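Side-chain contacts in phage-related protein (Bordetella bronchiseptica RB50, PDB 3BJQ), which probably serves as a phage major capsid protein whose copies pack together to build the shell that encloses the viral genome: residues D78-V83 / Y265-E270; M212-A215 / E221-V224; T226-T231 / F237-G242; V277-N282 / S286-V291. All coordinates share one frame; numbering follows the deposited sequence.

In the fold
Contacts 2 and 3 share strand 221-230 and lie within the range of the phage major capsid protein E family. Contact 2 is a buried apolar seam between a helix and the start of that strand. Contact 3 is a surface hairpin at its far end, rich in backbone bonds and charge. Contacts 1 and 4 reach another sheet, in which strands 264-269 and 286-299 are neighbours. Both are partly buried. Contact 1 joins two sheets by side-chain packing, with no hydrogen bond across it. Contact 4 pairs two strands directly and is dressed with aromatic rings. Contacts 2 and 4 lie far apart, about 44 Å between centres. Contacts 3 and 4 both touch the third subunit.

Contact 1. Residues D78-V83 / Y265-E270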
loop_
_atom_site.group_PDB
_atom_site.type_symbol
_atom_site.label_atom_id
_atom_site.label_comp_id
_atom_site.label_asym_id
_atom_site.label_seq_id
_atom_site.Cartn_x
_atom_site.Cartn_y
_atom_site.Cartn_z
ATOM N N ASP E 78 -22.315 -46.555 1.790
ATOM C CA ASP E 78 -23.476 -46.350 0.926
ATOM C C ASP E 78 -23.210 -45.260 -0.093
ATOM O O ASP E 78 -22.429 -44.363 0.149
ATOM C CB ASP E 78 -24.719 -45.974 1.766
ATOM C CG ASP E 78 -25.247 -47.139 2.590
ATOM O OD1 ASP E 78 -24.747 -48.257 2.408
ATOM O OD2 ASP E 78 -26.173 -46.942 3.404
ATOM N N PRO E 79 -23.864 -45.345 -1.248
ATOM C CA PRO E 79 -23.638 -44.345 -2.253
ATOM C C PRO E 79 -24.320 -43.043 -1.888
ATOM O O PRO E 79 -25.289 -43.032 -1.133
ATOM C CB PRO E 79 -24.297 -44.942 -3.491
ATOM C CG PRO E 79 -25.375 -45.776 -2.959
ATOM C CD PRO E 79 -24.853 -46.346 -1.690
ATOM N N TYR E 80 -23.778 -41.956 -2.409
ATOM C CA TYR E 80 -24.387 -40.647 -2.264
ATOM C C TYR E 80 -24.557 -40.067 -3.648
ATOM O O TYR E 80 -23.836 -40.429 -4.576
ATOM C CB TYR E 80 -23.530 -39.706 -1.410
ATOM C CG TYR E 80 -22.315 -39.101 -2.108
ATOM C CD1 TYR E 80 -22.438 -37.992 -2.941
ATOM C CD2 TYR E 80 -21.047 -39.606 -1.877
ATOM C CE1 TYR E 80 -21.327 -37.421 -3.536
ATOM C CE2 TYR E 80 -19.938 -39.063 -2.478
ATOM C CZ TYR E 80 -20.081 -37.972 -3.299
ATOM O OH TYR E 80 -18.972 -37.451 -3.887
ATOM N N SER E 81 -25.484 -39.125 -3.768
ATOM C CA SER E 81 -25.700 -38.464 -5.025
ATOM C C SER E 81 -26.097 -37.013 -4.782
ATOM O O SER E 81 -27.099 -36.717 -4.111
ATOM C CB SER E 81 -26.753 -39.195 -5.861
ATOM O OG SER E 81 -26.915 -38.556 -7.124
ATOM N N ILE E 82 -25.284 -36.108 -5.311
ATOM C CA ILE E 82 -25.561 -34.694 -5.197
ATOM C C ILE E 82 -26.323 -34.366 -6.471
ATOM O O ILE E 82 -25.814 -34.575 -7.577
ATOM C CB ILE E 82 -24.265 -33.874 -5.083
ATOM C CG1 ILE E 82 -23.578 -34.174 -3.750
ATOM C CG2 ILE E 82 -24.552 -32.372 -5.243
ATOM C CD1 ILE E 82 -22.153 -33.686 -3.652
ATOM N N VAL E 83 -27.556 -33.894 -6.321
ATOM C CA VAL E 83 -28.377 -33.527 -7.480
ATOM C C VAL E 83 -28.089 -32.067 -7.834
ATOM O O VAL E 83 -28.195 -31.183 -6.970
ATOM C CB VAL E 83 -29.902 -33.764 -7.231
ATOM C CG1 VAL E 83 -30.759 -33.155 -8.349
ATOM C CG2 VAL E 83 -30.192 -35.261 -7.128
ATOM N N TYR E 265 -21.737 -35.156 7.601
ATOM C CA TYR E 265 -21.214 -34.036 6.836
ATOM C C TYR E 265 -22.218 -33.648 5.780
ATOM O O TYR E 265 -23.005 -34.476 5.348
ATOM C CB TYR E 265 -19.920 -34.439 6.095
ATOM C CG TYR E 265 -18.755 -34.597 7.028
ATOM C CD1 TYR E 265 -18.155 -33.478 7.595
ATOM C CD2 TYR E 265 -18.282 -35.864 7.387
ATOM C CE1 TYR E 265 -17.093 -33.621 8.500
ATOM C CE2 TYR E 265 -17.210 -36.015 8.291
ATOM C CZ TYR E 265 -16.631 -34.900 8.836
ATOM O OH TYR E 265 -15.581 -35.027 9.735
ATOM N N THR E 266 -22.173 -32.387 5.377
ATOM C CA THR E 266 -22.860 -31.943 4.172
ATOM C C THR E 266 -21.789 -32.032 3.054
ATOM O O THR E 266 -20.847 -31.249 3.001
ATOM C CB THR E 266 -23.501 -30.517 4.327
ATOM O OG1 THR E 266 -24.576 -30.548 5.297
ATOM C CG2 THR E 266 -24.036 -30.002 3.013
ATOM N N TYR E 267 -21.891 -33.061 2.225
ATOM C CA TYR E 267 -20.991 -33.240 1.080
ATOM C C TYR E 267 -21.327 -32.112 0.128
ATOM O O TYR E 267 -22.470 -32.023 -0.335
ATOM C CB TYR E 267 -21.234 -34.624 0.423
ATOM C CG TYR E 267 -20.508 -35.788 1.087
ATOM C CD1 TYR E 267 -20.239 -35.790 2.458
ATOM C CD2 TYR E 267 -20.132 -36.890 0.364
ATOM C CE1 TYR E 267 -19.581 -36.840 3.070
ATOM C CE2 TYR E 267 -19.480 -37.971 0.982
ATOM C CZ TYR E 267 -19.194 -37.925 2.323
ATOM O OH TYR E 267 -18.552 -38.972 2.932
ATOM N N GLN E 268 -20.364 -31.236 -0.157
ATOM C CA GLN E 268 -20.642 -30.050 -0.941
ATOM C C GLN E 268 -19.595 -29.847 -1.994
ATOM O O GLN E 268 -18.411 -29.911 -1.713
ATOM C CB GLN E 268 -20.713 -28.803 -0.060
ATOM C CG GLN E 268 -21.203 -27.575 -0.823
ATOM C CD GLN E 268 -21.880 -26.560 0.070
ATOM O OE1 GLN E 268 -22.887 -26.867 0.712
ATOM N NE2 GLN E 268 -21.339 -25.343 0.110
ATOM N N ILE E 269 -20.029 -29.593 -3.224
ATOM C CA ILE E 269 -19.062 -29.411 -4.302
ATOM C C ILE E 269 -18.103 -28.267 -3.978
ATOM O O ILE E 269 -18.528 -27.199 -3.562
ATOM C CB ILE E 269 -19.747 -29.153 -5.653
ATOM C CG1 ILE E 269 -20.594 -30.365 -6.039
ATOM C CG2 ILE E 269 -18.708 -28.850 -6.693
ATOM C CD1 ILE E 269 -19.800 -31.688 -6.213
ATOM N N GLU E 270 -16.808 -28.496 -4.188
ATOM C CA GLU E 270 -15.785 -27.521 -3.818
ATOM C C GLU E 270 -16.041 -26.178 -4.514
ATOM O O GLU E 270 -16.319 -26.128 -5.699
ATOM C CB GLU E 270 -14.393 -28.046 -4.170
ATOM C CG GLU E 270 -13.251 -27.264 -3.531
ATOM C CD GLU E 270 -11.867 -27.851 -3.846
ATOM O OE1 GLU E 270 -11.761 -28.755 -4.727
ATOM O OE2 GLU E 270 -10.881 -27.404 -3.202
#
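I82 and Y267 are the closest backbone pair, with CA of I82 7.9 Å from CA of Y267, and no hydrogen bond joins segments 78-83 and 265-270. Y80 and Y267 form a T-shaped pair. The edge of the Y267 ring points at the face of the Y80 ring. The centroids of the two rings are 4.9 Å apart and the planes meet at 77°. The CD2 corner of Y267 sits over the centre of the Y80 ring and comes within 3.6 Å of CE2 of Y80. Its neighbour CE2 of Y267 also touches the Y80 ring. CG of Y80 stands between its backbone N and carbonyl carbon (chi1 77°), carrying the ring toward Y267, and chi2 (81°) presents its face. Both hydroxyls have partners beyond the pair. Y80 OH bonds to the carbonyl oxygen of Q42, and Y267 OH bonds to the backbone N of L48. These bonds would limit how each ring can turn. Beside the rings the contact is aliphatic. The extended branch of I82 ends in CD1, which lies 3.7 Å from the backbone O of Y267. The same CD1 meets the CD1 methyl of I269 at 4.0 Å. I269 reaches I82 mainly with this methyl.

Strand 75-81 pairs with strand 44-49, and strand 264-269 lies between strands 37-40 and 286-299. The contact therefore packs the first, antiparallel pair, with loop residue I82, against the mixed sheet. I82 and Y267 both touch V40 of strand 37-40, and Y80 and Y267 both touch I47 of strand 44-49.

Contact 2. Residues M212-A215 / E221-V224; sequences MLKA and EIVV
Helix 210-217 and strand 221-230 come closest at K214 and I222, whose CA atoms are 6.6 Å apart. The helix lies in a beta-alpha-beta crossover: strand 179-183 leads through several helices to the parallel neighbouring strand 221-230. Segments 212-215 and 221-224 form the packing of the last helix against the returning strand. No direct hydrogen bond joins them, and one isoleucine carries the contact. I222 extends its longer branch toward the helix. CG1 stands beside the backbone N (chi1 -64°) and CD1 continues straight out (chi2 -175°). CD1 meets CB of L213 at 3.4 Å, tighter than usual for two carbons. It also lies 3.5 Å from the backbone N of K214, so the methyl presses on the helix backbone as well as on side chains. The aliphatic part of K214 runs across I222 at a slant, with CG of K214 3.6 Å from CG1 of I222. L182 of strand 179-183 touches both L213 and I222 and helps bury them. I210, earlier on the same helix, also packs on I222.

The chemistry changes toward the start of the strand. E221 turns away from the helix and makes a salt bridge to K33. On the outer side of the helix, M212, a selenomethionine, packs on E206 of the second subunit. The K214 chain bends at its third torsion (chi3 53°). Its amino group is linked to the strand by a water, which accepts a weak bond from K214 NZ and a hydrogen bond from I222 N, 3.3 Å from the water.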
loop_
_atom_site.group_PDB
_atom_site.type_symbol
_atom_site.label_atom_id
_atom_site.label_comp_id
_atom_site.label_asym_id
_atom_site.label_seq_id
_atom_site.Cartn_x
_atom_site.Cartn_y
_atom_site.Cartn_z
HETATM N N MSE E 212 -28.636 -23.561 31.270
HETATM C CA MSE E 212 -28.792 -24.433 32.452
HETATM C C MSE E 212 -28.677 -25.892 32.054
HETATM O O MSE E 212 -28.018 -26.657 32.745
HETATM C CB MSE E 212 -30.126 -24.252 33.183
HETATM C CG MSE E 212 -30.302 -22.914 33.891
HETATM SE SE MSE E 212 -32.026 -22.814 34.798
HETATM C CE MSE E 212 -32.320 -20.999 34.466
ATOM N N LEU E 213 -29.326 -26.264 30.947
ATOM C CA LEU E 213 -29.283 -27.632 30.451
ATOM C C LEU E 213 -27.882 -28.050 30.013
ATOM O O LEU E 213 -27.509 -29.202 30.184
ATOM C CB LEU E 213 -30.260 -27.848 29.294
ATOM C CG LEU E 213 -31.749 -27.823 29.660
ATOM C CD1 LEU E 213 -32.575 -28.093 28.433
ATOM C CD2 LEU E 213 -32.025 -28.835 30.750
ATOM N N LYS E 214 -27.122 -27.128 29.432
ATOM C CA LYS E 214 -25.714 -27.405 29.055
ATOM C C LYS E 214 -24.894 -27.775 30.273
ATOM O O LYS E 214 -24.111 -28.715 30.251
ATOM C CB LYS E 214 -25.053 -26.177 28.421
ATOM C CG LYS E 214 -25.427 -25.954 26.984
ATOM C CD LYS E 214 -25.033 -24.559 26.519
ATOM C CE LYS E 214 -23.574 -24.247 26.794
ATOM N NZ LYS E 214 -23.219 -22.991 26.056
ATOM N N ALA E 215 -25.024 -26.976 31.325
ATOM C CA ALA E 215 -24.280 -27.229 32.565
ATOM C C ALA E 215 -24.767 -28.487 33.290
ATOM O O ALA E 215 -23.972 -29.264 33.833
ATOM C CB ALA E 215 -24.373 -26.048 33.501
ATOM N N GLU E 221 -22.614 -28.040 23.374
ATOM C CA GLU E 221 -23.507 -27.151 22.675
ATOM C C GLU E 221 -24.881 -27.780 22.527
ATOM O O GLU E 221 -24.995 -28.950 22.178
ATOM C CB GLU E 221 -22.913 -26.838 21.309
ATOM C CG GLU E 221 -23.721 -25.827 20.493
ATOM C CD GLU E 221 -22.937 -25.257 19.327
ATOM O OE1 GLU E 221 -21.856 -25.804 19.006
ATOM O OE2 GLU E 221 -23.415 -24.266 18.728
ATOM N N ILE E 222 -25.912 -26.994 22.818
ATOM C CA ILE E 222 -27.298 -27.403 22.623
ATOM C C ILE E 222 -27.832 -26.548 21.498
ATOM O O ILE E 222 -27.697 -25.323 21.548
ATOM C CB ILE E 222 -28.158 -27.184 23.911
ATOM C CG1 ILE E 222 -27.652 -28.075 25.038
ATOM C CG2 ILE E 222 -29.689 -27.440 23.625
ATOM C CD1 ILE E 222 -28.497 -28.030 26.336
ATOM N N VAL E 223 -28.397 -27.182 20.474
ATOM C CA VAL E 223 -29.018 -26.472 19.358
ATOM C C VAL E 223 -30.509 -26.807 19.362
ATOM O O VAL E 223 -30.894 -27.920 19.715
ATOM C CB VAL E 223 -28.302 -26.780 18.017
ATOM C CG1 VAL E 223 -26.828 -26.363 18.105
ATOM C CG2 VAL E 223 -28.425 -28.237 17.620
ATOM N N VAL E 224 -31.347 -25.817 19.044
ATOM C CA VAL E 224 -32.786 -25.991 19.065
ATOM C C VAL E 224 -33.362 -26.040 17.651
ATOM O O VAL E 224 -33.142 -25.127 16.858
ATOM C CB VAL E 224 -33.488 -24.860 19.827
ATOM C CG1 VAL E 224 -34.991 -25.171 19.939
ATOM C CG2 VAL E 224 -32.842 -24.676 21.231
HETATM O O HOH W 1 -25.137 -23.880 23.531
#

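Contact 3. Residues T226-T231 / F237-G242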
loop_
_atom_site.group_PDB
_atom_site.type_symbol
_atom_site.label_atom_id
_atom_site.label_comp_id
_atom_site.label_asym_id
_atom_site.label_seq_id
_atom_site.Cartn_x
_atom_site.Cartn_y
_atom_site.Cartn_z
ATOM N N THR E 226 -36.022 -25.327 15.486
ATOM C CA THR E 226 -37.173 -24.421 15.461
ATOM C C THR E 226 -37.898 -24.340 14.096
ATOM O O THR E 226 -39.069 -23.974 14.053
ATOM C CB THR E 226 -36.765 -23.009 15.898
ATOM O OG1 THR E 226 -35.681 -22.558 15.087
ATOM C CG2 THR E 226 -36.315 -22.981 17.390
ATOM N N ALA E 227 -37.205 -24.680 13.004
ATOM C CA ALA E 227 -37.744 -24.482 11.651
ATOM C C ALA E 227 -39.050 -25.228 11.488
ATOM O O ALA E 227 -39.234 -26.299 12.045
ATOM C CB ALA E 227 -36.731 -24.900 10.563
ATOM N N ARG E 228 -39.950 -24.620 10.729
ATOM C CA ARG E 228 -41.230 -25.189 10.398
ATOM C C ARG E 228 -41.444 -25.106 8.919
ATOM O O ARG E 228 -40.818 -24.288 8.242
ATOM C CB ARG E 228 -42.343 -24.430 11.119
ATOM C CG ARG E 228 -42.185 -24.437 12.630
ATOM C CD ARG E 228 -43.482 -24.570 13.344
ATOM N NE ARG E 228 -44.050 -23.308 13.738
ATOM C CZ ARG E 228 -45.304 -23.145 14.154
ATOM N NH1 ARG E 228 -46.150 -24.167 14.201
ATOM N NH2 ARG E 228 -45.721 -21.938 14.507
ATOM N N VAL E 229 -42.307 -25.990 8.425
ATOM C CA VAL E 229 -42.665 -26.010 7.020
ATOM C C VAL E 229 -44.151 -26.167 6.914
ATOM O O VAL E 229 -44.776 -26.779 7.778
ATOM C CB VAL E 229 -41.975 -27.133 6.216
ATOM C CG1 VAL E 229 -40.529 -26.740 5.878
ATOM C CG2 VAL E 229 -42.038 -28.439 6.957
ATOM N N ALA E 230 -44.712 -25.591 5.851
ATOM C CA ALA E 230 -46.133 -25.661 5.600
ATOM C C ALA E 230 -46.483 -27.114 5.343
ATOM O O ALA E 230 -45.762 -27.805 4.621
ATOM C CB ALA E 230 -46.509 -24.786 4.395
ATOM N N THR E 231 -47.562 -27.576 5.968
ATOM C CA THR E 231 -48.068 -28.931 5.754
ATOM C C THR E 231 -49.402 -28.853 5.004
ATOM O O THR E 231 -49.906 -29.850 4.478
ATOM C CB THR E 231 -48.203 -29.732 7.096
ATOM O OG1 THR E 231 -48.856 -28.943 8.097
ATOM C CG2 THR E 231 -46.842 -30.126 7.626
ATOM N N PHE E 237 -48.599 -25.594 9.822
ATOM C CA PHE E 237 -47.128 -25.778 9.700
ATOM C C PHE E 237 -46.592 -26.980 10.493
ATOM O O PHE E 237 -47.060 -27.227 11.595
ATOM C CB PHE E 237 -46.428 -24.510 10.188
ATOM C CG PHE E 237 -46.731 -23.300 9.365
ATOM C CD1 PHE E 237 -45.994 -23.018 8.226
ATOM C CD2 PHE E 237 -47.782 -22.452 9.709
ATOM C CE1 PHE E 237 -46.296 -21.915 7.450
ATOM C CE2 PHE E 237 -48.080 -21.338 8.935
ATOM C CZ PHE E 237 -47.336 -21.072 7.810
ATOM N N GLY E 238 -45.626 -27.725 9.937
ATOM C CA GLY E 238 -45.007 -28.861 10.651
ATOM C C GLY E 238 -43.584 -28.568 11.084
ATOM O O GLY E 238 -42.815 -27.935 10.346
ATOM N N ASP E 239 -43.209 -29.042 12.271
ATOM C CA ASP E 239 -41.847 -28.844 12.778
ATOM C C ASP E 239 -40.886 -29.744 12.028
ATOM O O ASP E 239 -41.066 -30.963 12.024
ATOM C CB ASP E 239 -41.747 -29.180 14.269
ATOM C CG ASP E 239 -42.602 -28.274 15.152
ATOM O OD1 ASP E 239 -43.040 -27.228 14.691
ATOM O OD2 ASP E 239 -42.838 -28.604 16.326
ATOM N N VAL E 240 -39.839 -29.154 11.453
ATOM C CA VAL E 240 -38.857 -29.903 10.676
ATOM C C VAL E 240 -38.161 -30.963 11.580
ATOM O O VAL E 240 -37.865 -32.068 11.149
ATOM C CB VAL E 240 -37.836 -28.929 10.016
ATOM C CG1 VAL E 240 -36.704 -29.683 9.306
ATOM C CG2 VAL E 240 -38.545 -27.958 9.062
ATOM N N TRP E 241 -37.892 -30.601 12.836
ATOM C CA TRP E 241 -37.171 -31.492 13.752
ATOM C C TRP E 241 -38.121 -32.294 14.653
ATOM O O TRP E 241 -37.696 -32.899 15.659
ATOM C CB TRP E 241 -36.152 -30.679 14.564
ATOM C CG TRP E 241 -35.152 -30.107 13.671
ATOM C CD1 TRP E 241 -35.191 -28.878 13.104
ATOM C CD2 TRP E 241 -33.969 -30.747 13.174
ATOM N NE1 TRP E 241 -34.127 -28.714 12.265
ATOM C CE2 TRP E 241 -33.347 -29.838 12.295
ATOM C CE3 TRP E 241 -33.376 -32.003 13.380
ATOM C CZ2 TRP E 241 -32.133 -30.119 11.644
ATOM C CZ3 TRP E 241 -32.171 -32.288 12.734
ATOM C CH2 TRP E 241 -31.567 -31.355 11.872
ATOM N N GLY E 242 -39.400 -32.306 14.271
ATOM C CA GLY E 242 -40.415 -33.111 14.901
ATOM C C GLY E 242 -40.483 -32.921 16.396
ATOM O O GLY E 242 -40.174 -31.831 16.895
HETATM O O HOH W 2 -38.476 -28.044 14.125
#
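The backbone oxygen of A227 is gripped twice. V240 N donates to A227 O over 3.0 Å, from a position tilted 33° out of the carbonyl plane. A water donates to A227 O at 2.8 Å and accepts from W241 N at 2.9 Å, so it bridges the two segments. V229 and G238 are an antiparallel hydrogen-bonded pair. V229 N meets G238 O at 2.8 Å, in the plane of the carbonyl. G238 N bonds back to V229 O, at an unusually short, doubtful length.

R228 and D239 lie side by side on one face of the sheet. The bend at chi2 (-142°) brings CD of R228 within 3.0 Å of D239 OD1, and chi3 turns the guanidinium so that CB of F237 lies over one of its faces. R228 NE stays 4.2 Å from D239 OD1, beyond a salt bridge. The D239 carboxylate is bound instead by R184 at OD1 and K185 at OD2. CD1 of the F237 ring lies 3.7 Å from CA of A230. V229 points to the other face, where V240 of the following turn crosses it at about a right angle. CG2 of V240 touches CG1 of V229 at 3.9 Å and also packs on CB of A227.

W241 hydrogen-bonds E124 of helix 105-131 through NE1. A type I turn from D239 to G242 begins at the last residue of the second strand. A230 makes backbone hydrogen bonds to the third subunit. The whole is a beta hairpin of strands 221-230 and 237-239, the latter outermost in its mixed sheet within this chain.

Contact 4. Residues V277-N282 / S286-V291; sequences VPYWDN and SWIYGV
P278 packs flat on Y289 in the tight part of this contact. CB of P278 lies 3.7 Å from the centroid of the Y289 ring, a CH-pi contact over its centre. The bridged pair W280 and W287 share one face of the hairpin. CB of W280 stands 3.9 Å from the centroid of the W287 six-membered ring. The two indoles meet obliquely, planes 59° apart, and CE3 of W280 comes within 3.4 Å of W287 NE1. That NE1 bonds to the backbone O of A99. Four backbone hydrogen bonds join the strands; the shortest runs from D281 N to S286 O at 2.7 Å.

The face of Y279 and I288 is the more solvent-exposed one, at Y279. This tyrosine lays its ring over I288, whose CB is 3.8 Å from the ring centroid. Y279 OH bonds to E88. D281 OD2 makes a salt bridge to R70 of the third subunit. At the exposed N282, OD1 accepts a bond from W280 NE1, in the plane of the indole, which would steady that ring. At the other end a water ties V277 O, I288 O and G290 N together. The arrangement is an antiparallel beta hairpin, with strand 87-92 pairing on the other edge of strand 286-299.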
loop_
_atom_site.group_PDB
_atom_site.type_symbol
_atom_site.label_atom_id
_atom_site.label_comp_id
_atom_site.label_asym_id
_atom_site.label_seq_id
_atom_site.Cartn_x
_atom_site.Cartn_y
_atom_site.Cartn_z
ATOM N N VAL E 277 -22.151 -14.546 -13.428
ATOM C CA VAL E 277 -22.370 -13.212 -13.975
ATOM C C VAL E 277 -23.806 -13.161 -14.511
ATOM O O VAL E 277 -24.308 -14.174 -15.020
ATOM C CB VAL E 277 -21.364 -12.882 -15.099
ATOM C CG1 VAL E 277 -19.964 -12.776 -14.549
ATOM C CG2 VAL E 277 -21.430 -13.923 -16.223
ATOM N N PRO E 278 -24.508 -12.032 -14.319
ATOM C CA PRO E 278 -25.903 -11.996 -14.760
ATOM C C PRO E 278 -26.078 -11.916 -16.252
ATOM O O PRO E 278 -25.174 -11.475 -16.954
ATOM C CB PRO E 278 -26.439 -10.706 -14.142
ATOM C CG PRO E 278 -25.240 -9.843 -13.936
ATOM C CD PRO E 278 -24.099 -10.781 -13.656
ATOM N N TYR E 279 -27.259 -12.308 -16.718
ATOM C CA TYR E 279 -27.679 -12.075 -18.084
ATOM C C TYR E 279 -29.037 -11.386 -18.037
ATOM O O TYR E 279 -29.747 -11.467 -17.045
ATOM C CB TYR E 279 -27.722 -13.381 -18.910
ATOM C CG TYR E 279 -28.781 -14.394 -18.516
ATOM C CD1 TYR E 279 -30.073 -14.334 -19.037
ATOM C CD2 TYR E 279 -28.470 -15.439 -17.664
ATOM C CE1 TYR E 279 -31.044 -15.279 -18.681
ATOM C CE2 TYR E 279 -29.416 -16.379 -17.293
ATOM C CZ TYR E 279 -30.700 -16.304 -17.795
ATOM O OH TYR E 279 -31.623 -17.260 -17.399
ATOM N N TRP E 280 -29.367 -10.666 -19.098
ATOM C CA TRP E 280 -30.640 -9.968 -19.197
ATOM C C TRP E 280 -31.649 -10.895 -19.802
ATOM O O TRP E 280 -31.431 -11.417 -20.886
ATOM C CB TRP E 280 -30.502 -8.711 -20.070
ATOM C CG TRP E 280 -31.820 -8.047 -20.380
ATOM C CD1 TRP E 280 -32.446 -7.989 -21.600
ATOM C CD2 TRP E 280 -32.688 -7.389 -19.452
ATOM N NE1 TRP E 280 -33.648 -7.330 -21.480
ATOM C CE2 TRP E 280 -33.813 -6.936 -20.178
ATOM C CE3 TRP E 280 -32.610 -7.110 -18.081
ATOM C CZ2 TRP E 280 -34.867 -6.246 -19.572
ATOM C CZ3 TRP E 280 -33.655 -6.411 -17.489
ATOM C CH2 TRP E 280 -34.762 -5.991 -18.234
ATOM N N ASP E 281 -32.763 -11.090 -19.111
ATOM C CA ASP E 281 -33.842 -11.892 -19.629
ATOM C C ASP E 281 -34.956 -10.954 -20.079
ATOM O O ASP E 281 -35.682 -10.397 -19.254
ATOM C CB ASP E 281 -34.320 -12.851 -18.543
ATOM C CG ASP E 281 -35.442 -13.734 -19.012
ATOM O OD1 ASP E 281 -36.050 -13.408 -20.040
ATOM O OD2 ASP E 281 -35.738 -14.746 -18.351
ATOM N N ASN E 282 -35.107 -10.810 -21.392
ATOM C CA ASN E 282 -36.054 -9.869 -21.949
ATOM C C ASN E 282 -37.512 -10.270 -21.737
ATOM O O ASN E 282 -38.384 -9.408 -21.674
ATOM C CB ASN E 282 -35.747 -9.660 -23.423
ATOM C CG ASN E 282 -36.392 -8.432 -23.970
ATOM O OD1 ASN E 282 -36.022 -7.306 -23.624
ATOM N ND2 ASN E 282 -37.372 -8.633 -24.830
ATOM N N SER E 286 -35.873 -8.893 -16.469
ATOM C CA SER E 286 -35.086 -9.069 -15.286
ATOM C C SER E 286 -33.651 -9.458 -15.633
ATOM O O SER E 286 -33.400 -10.059 -16.679
ATOM C CB SER E 286 -35.678 -10.204 -14.439
ATOM O OG SER E 286 -36.916 -9.854 -13.856
ATOM N N TRP E 287 -32.716 -9.091 -14.763
ATOM C CA TRP E 287 -31.353 -9.600 -14.819
ATOM C C TRP E 287 -31.324 -10.864 -13.973
ATOM O O TRP E 287 -31.836 -10.859 -12.873
ATOM C CB TRP E 287 -30.335 -8.598 -14.276
ATOM C CG TRP E 287 -30.124 -7.471 -15.184
ATOM C CD1 TRP E 287 -30.814 -6.300 -15.194
ATOM C CD2 TRP E 287 -29.162 -7.383 -16.241
ATOM N NE1 TRP E 287 -30.334 -5.478 -16.186
ATOM C CE2 TRP E 287 -29.313 -6.114 -16.837
ATOM C CE3 TRP E 287 -28.163 -8.238 -16.720
ATOM C CZ2 TRP E 287 -28.538 -5.696 -17.912
ATOM C CZ3 TRP E 287 -27.369 -7.809 -17.773
ATOM C CH2 TRP E 287 -27.575 -6.553 -18.373
ATOM N N ILE E 288 -30.695 -11.920 -14.496
ATOM C CA ILE E 288 -30.722 -13.250 -13.899
ATOM C C ILE E 288 -29.323 -13.728 -13.502
ATOM O O ILE E 288 -28.423 -13.799 -14.343
ATOM C CB ILE E 288 -31.313 -14.294 -14.900
ATOM C CG1 ILE E 288 -32.693 -13.868 -15.372
ATOM C CG2 ILE E 288 -31.414 -15.689 -14.291
ATOM C CD1 ILE E 288 -33.700 -13.796 -14.295
ATOM N N TYR E 289 -29.152 -14.071 -12.228
ATOM C CA TYR E 289 -27.887 -14.645 -11.729
ATOM C C TYR E 289 -28.087 -16.108 -11.394
ATOM O O TYR E 289 -28.873 -16.444 -10.504
ATOM C CB TYR E 289 -27.401 -13.963 -10.467
ATOM C CG TYR E 289 -27.241 -12.483 -10.537
ATOM C CD1 TYR E 289 -28.352 -11.653 -10.482
ATOM C CD2 TYR E 289 -25.976 -11.896 -10.554
ATOM C CE1 TYR E 289 -28.227 -10.291 -10.508
ATOM C CE2 TYR E 289 -25.841 -10.525 -10.552
ATOM C CZ TYR E 289 -26.980 -9.725 -10.528
ATOM O OH TYR E 289 -26.879 -8.357 -10.546
ATOM N N GLY E 290 -27.350 -16.972 -12.076
ATOM C CA GLY E 290 -27.374 -18.379 -11.786
ATOM C C GLY E 290 -26.656 -18.572 -10.467
ATOM O O GLY E 290 -25.571 -18.033 -10.268
ATOM N N VAL E 291 -27.278 -19.317 -9.567
ATOM C CA VAL E 291 -26.717 -19.592 -8.235
ATOM C C VAL E 291 -26.664 -21.123 -8.038
ATOM O O VAL E 291 -27.659 -21.831 -8.217
ATOM C CB VAL E 291 -27.562 -18.973 -7.131
ATOM C CG1 VAL E 291 -26.904 -19.230 -5.759
ATOM C CG2 VAL E 291 -27.743 -17.489 -7.395
HETATM O O HOH W 3 -26.404 -15.747 -14.672
#